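Local structure of sorting nexin-21 (Mus musculus, 4YMR) at the interface of chains A and B. The protein binds membranes rich in phosphatidylinositol 3-phosphate and phosphatidylinositol 4,5-bisphosphate as an endosomal sorting nexin, and may act in several stages of intracellular trafficking. Residues are numbered along the deposited sequence; one frame, centred on the assembly and turned at random. Chains: chain A/B, Protein Snx21.

Contact 1 and contact 2 are neighbouring parts of one two-fold symmetric interface, the centres of their C-alpha atoms about 9 Å apart. Helix 52-66 of chain A serves both, and A:Ala61, B:Phe96 and B:Leu134 belong to both. From chain B, contact 1 uses mainly helix 134-140 and contact 2 mainly helix 93-106, yet both helices enter both contacts. Together they show C-terminal helices of one chain packed on N-terminal helices of the other, the hallmark of the domain-swapped PXB/TPR dimer. Since sorting nexin-21 is a monomer, the swap may belong to the crystallised fragment.

Contact 1: the interface of chains A and B. Residues chain A 22, 58-59, 61-62; chain B 92, 96, 134-135, 138.
A:Val62 and B:Leu134 meet at the apolar centre, their side chains sliding past each other in opposite directions. The CG2 methyl of A:Val62 lies 3.6 Å from CB of B:Leu134, while its CG1, anti to the backbone N (chi1 169°), turns to the neighbouring lysine. Beyond CB, B:Leu134 divides its methyls: CD1 reaches CB of A:Ala61 at 3.8 Å, and CD2 points towards A:Ala58 and also sits over the centre of the B:Phe96 ring, 3.7 Å above its plane. That methyl thus links the intermolecular layer to a packing pair within chain B. A:Ala58 is touched by two phenylalanines, its CB lying 3.6 Å from CE1 of B:Phe92 and its CA 3.7 Å from CZ of B:Phe96. Further out, CD1 of B:Leu138 comes within 3.6 Å of CG2 of A:Thr22, the two side chains crossing at about a right angle; the same methyl lies over CA of A:Gly59, where no side chain intervenes. Towards the polar rim, B:Lys135 crosses A:Val62 with its aliphatic stem, CG standing 3.5 Å from CG1, and a bend at chi3 (-78°) redirects the chain beyond CD. An alanine in place of A:Val62 would probably open a gap beside B:Leu134 and free the B:Lys135 stem to turn. No polar pair bridges the chains in this patch, so hydrophobic fit carries it. In the fold, the C-terminal helix 134-140 of chain B rests on helix 52-66 of chain A; helix 12-24 of chain A flanks the B:Leu138 end through A:Thr22, and the start of helix 93-106 of chain B borders the A:Ala58 side.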
# COMPACT_ATOMS: atom_id res chain seq x y z
N THR A 22 14.13 15.06 4.78
CA THR A 22 14.18 14.34 6.05
C THR A 22 15.46 13.51 6.19
O THR A 22 16.03 13.40 7.27
CB THR A 22 12.93 13.40 6.21
OG1 THR A 22 11.73 14.17 6.12
CG2 THR A 22 12.95 12.67 7.54
N ALA A 58 4.65 8.52 9.09
CA ALA A 58 6.00 8.27 9.57
C ALA A 58 6.86 9.54 9.40
O ALA A 58 7.67 9.86 10.27
CB ALA A 58 6.62 7.03 8.89
N GLY A 59 6.67 10.25 8.29
CA GLY A 59 7.40 11.47 8.03
C GLY A 59 7.10 12.51 9.08
O GLY A 59 8.01 13.10 9.69
N ALA A 61 5.75 12.00 12.13
CA ALA A 61 6.16 11.57 13.47
C ALA A 61 7.65 11.81 13.71
O ALA A 61 8.04 12.31 14.77
CB ALA A 61 5.80 10.10 13.69
N VAL A 62 8.48 11.48 12.72
CA VAL A 62 9.92 11.72 12.79
C VAL A 62 10.27 13.19 12.91
O VAL A 62 11.09 13.58 13.77
CB VAL A 62 10.64 11.07 11.58
CG1 VAL A 62 12.08 11.54 11.50
CG2 VAL A 62 10.60 9.57 11.71
N PHE B 92 5.35 -1.30 8.86
CA PHE B 92 5.29 -0.08 9.66
C PHE B 92 4.71 -0.30 11.04
O PHE B 92 4.79 0.59 11.89
CB PHE B 92 4.50 1.00 8.94
CG PHE B 92 5.35 1.88 8.08
CD1 PHE B 92 6.23 2.78 8.66
CD2 PHE B 92 5.26 1.82 6.70
CE1 PHE B 92 7.03 3.59 7.88
CE2 PHE B 92 6.05 2.65 5.92
CZ PHE B 92 6.93 3.53 6.51
N PHE B 96 5.95 1.72 14.49
CA PHE B 96 4.94 2.58 15.02
C PHE B 96 4.60 2.32 16.50
O PHE B 96 4.40 3.27 17.25
CB PHE B 96 3.71 2.61 14.11
CG PHE B 96 3.72 3.77 13.17
CD1 PHE B 96 3.81 5.06 13.67
CD2 PHE B 96 3.70 3.59 11.80
CE1 PHE B 96 3.85 6.17 12.81
CE2 PHE B 96 3.72 4.67 10.94
CZ PHE B 96 3.80 5.97 11.45
N LEU B 134 11.24 4.44 12.92
CA LEU B 134 10.50 5.10 11.84
C LEU B 134 11.45 5.65 10.77
O LEU B 134 11.22 5.45 9.58
CB LEU B 134 9.57 6.18 12.40
CG LEU B 134 8.36 5.64 13.16
CD1 LEU B 134 7.56 6.76 13.79
CD2 LEU B 134 7.47 4.81 12.23
N LYS B 135 12.53 6.31 11.21
CA LYS B 135 13.56 6.83 10.32
C LYS B 135 14.20 5.80 9.37
O LYS B 135 14.42 6.10 8.20
CB LYS B 135 14.67 7.51 11.14
CG LYS B 135 14.54 9.01 11.20
CD LYS B 135 15.83 9.70 11.67
CE LYS B 135 16.01 9.61 13.18
NZ LYS B 135 17.09 10.51 13.70
N LEU B 138 11.77 5.15 6.70
CA LEU B 138 11.69 6.37 5.92
C LEU B 138 12.79 6.44 4.85
O LEU B 138 12.53 6.74 3.69
CB LEU B 138 11.80 7.59 6.84
CG LEU B 138 10.50 8.33 7.14
CD1 LEU B 138 10.80 9.77 7.52
CD2 LEU B 138 9.55 8.25 5.95

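Contact 2: the interface of chains A and B. Residues chain A 61, 65, 70, 73-74, 77; chain B 96, 99-100, 103, 107, 134.
B:Leu103 drives its two methyls between helices 52-66 and 70-85 of chain A and forms the tightly packed part of this contact, hiding 78 Å² of its surface. With CG anti to the carbonyl carbon (chi1 -66°), the branch points into chain A. CD1 lies against the backbone of helix 70-85, 3.6 Å from N of A:Arg74 and 3.8 Å from CB of A:Ala73; CD2 reaches CB of A:Pro70 at 4.0 Å and also meets CG of A:Gln65. The small A:Ala73 side chain probably lets the leucine come this near the helix. A:Gln65 turns its carboxamide back along its own helix, where NE2 makes a weak hydrogen bond to the carbonyl O of A:Ala61. At the other end of the packed region, OG of A:Ser77 is 3.6 Å from CB of B:Ala99 and lies in plane at the edge of the B:Phe96 ring; its weak hydrogen bond runs within chain A, to O of A:Ala73.

The looser side buries less: 31 Å² of B:His100 and 23 Å² of B:Leu107, which lies in the loop after helix 93-106. A:Arg74 leaves its helix with CG anti to the backbone N (chi1 -175°) and stays extended to NE, sliding past B:Leu107 in the opposite direction, CD 4.0 Å from CD1. The guanidinium slants obliquely above one face of the B:His100 imidazole, shifted out beyond NE2, the planes 28° apart. NH2 is 3.4 Å from NE2 but well above the ring plane, poorly placed for a hydrogen bond; if both groups were charged they would probably repel. With no N or O of one chain within bonding reach of the other, shape complementarity carries this patch. Helix 93-106 of chain B completes the helical lobe begun by chain A, probably standing in for the packing one chain makes with itself in the monomer; the twin does likewise with the chains exchanged.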
# COMPACT_ATOMS: atom_id res chain seq x y z
N ALA A 61 5.75 12.00 12.13
CA ALA A 61 6.16 11.57 13.47
C ALA A 61 7.65 11.81 13.71
O ALA A 61 8.04 12.31 14.77
CB ALA A 61 5.80 10.10 13.69
N GLN A 65 9.19 14.62 16.24
CA GLN A 65 10.11 14.21 17.31
C GLN A 65 11.42 14.96 17.30
O GLN A 65 11.95 15.31 18.35
CB GLN A 65 10.42 12.73 17.21
CG GLN A 65 9.39 11.85 17.84
CD GLN A 65 9.76 10.40 17.74
OE1 GLN A 65 10.55 9.89 18.54
NE2 GLN A 65 9.22 9.73 16.74
N PRO A 70 6.86 16.14 20.86
CA PRO A 70 6.58 14.72 21.07
C PRO A 70 5.07 14.44 21.12
O PRO A 70 4.66 13.33 20.75
CB PRO A 70 7.29 14.41 22.40
CG PRO A 70 7.38 15.70 23.10
CD PRO A 70 7.58 16.73 22.02
N ALA A 73 4.01 14.10 17.56
CA ALA A 73 4.54 12.82 17.10
C ALA A 73 3.69 11.67 17.62
O ALA A 73 3.45 10.71 16.91
CB ALA A 73 6.00 12.65 17.51
N ARG A 74 3.24 11.78 18.86
CA ARG A 74 2.41 10.73 19.44
C ARG A 74 1.03 10.66 18.77
O ARG A 74 0.49 9.58 18.53
CB ARG A 74 2.30 10.88 20.96
CG ARG A 74 1.53 9.74 21.64
CD ARG A 74 1.71 9.73 23.16
NE ARG A 74 1.07 8.55 23.75
CZ ARG A 74 -0.22 8.46 24.03
NH1 ARG A 74 -1.01 9.49 23.80
NH2 ARG A 74 -0.71 7.35 24.55
N SER A 77 1.45 8.70 15.55
CA SER A 77 1.52 7.27 15.86
C SER A 77 0.16 6.67 16.13
O SER A 77 -0.11 5.55 15.70
CB SER A 77 2.40 7.02 17.09
OG SER A 77 3.74 7.27 16.77
N PHE B 96 5.95 1.72 14.49
CA PHE B 96 4.94 2.58 15.02
C PHE B 96 4.60 2.32 16.50
O PHE B 96 4.40 3.27 17.25
CB PHE B 96 3.71 2.61 14.11
CG PHE B 96 3.72 3.77 13.17
CD1 PHE B 96 3.81 5.06 13.67
CD2 PHE B 96 3.70 3.59 11.80
CE1 PHE B 96 3.85 6.17 12.81
CE2 PHE B 96 3.72 4.67 10.94
CZ PHE B 96 3.80 5.97 11.45
N ALA B 99 7.52 3.71 18.61
CA ALA B 99 7.32 5.14 18.72
C ALA B 99 6.22 5.45 19.74
O ALA B 99 6.37 6.35 20.55
CB ALA B 99 6.97 5.74 17.35
N HIS B 100 5.13 4.70 19.70
CA HIS B 100 4.02 4.95 20.60
C HIS B 100 4.36 4.66 22.06
O HIS B 100 3.97 5.42 22.95
CB HIS B 100 2.77 4.16 20.16
CG HIS B 100 1.55 4.47 20.97
ND1 HIS B 100 1.09 3.65 21.97
CD2 HIS B 100 0.69 5.52 20.92
CE1 HIS B 100 0.00 4.17 22.51
NE2 HIS B 100 -0.26 5.30 21.89
N LEU B 103 6.97 7.34 23.31
CA LEU B 103 6.41 8.68 23.46
C LEU B 103 5.42 8.74 24.63
O LEU B 103 5.37 9.73 25.36
CB LEU B 103 5.79 9.18 22.14
CG LEU B 103 6.74 9.42 20.95
CD1 LEU B 103 5.97 9.53 19.60
CD2 LEU B 103 7.59 10.65 21.15
N LEU B 107 5.69 11.07 27.95
CA LEU B 107 4.63 12.03 28.23
C LEU B 107 3.74 11.60 29.39
O LEU B 107 2.73 12.23 29.66
CB LEU B 107 3.81 12.28 26.96
CG LEU B 107 4.53 12.95 25.80
CD1 LEU B 107 3.67 12.87 24.56
CD2 LEU B 107 4.86 14.39 26.13
N LEU B 134 11.24 4.44 12.92
CA LEU B 134 10.50 5.10 11.84
C LEU B 134 11.45 5.65 10.77
O LEU B 134 11.22 5.45 9.58
CB LEU B 134 9.57 6.18 12.40
CG LEU B 134 8.36 5.64 13.16
CD1 LEU B 134 7.56 6.76 13.79
CD2 LEU B 134 7.47 4.81 12.23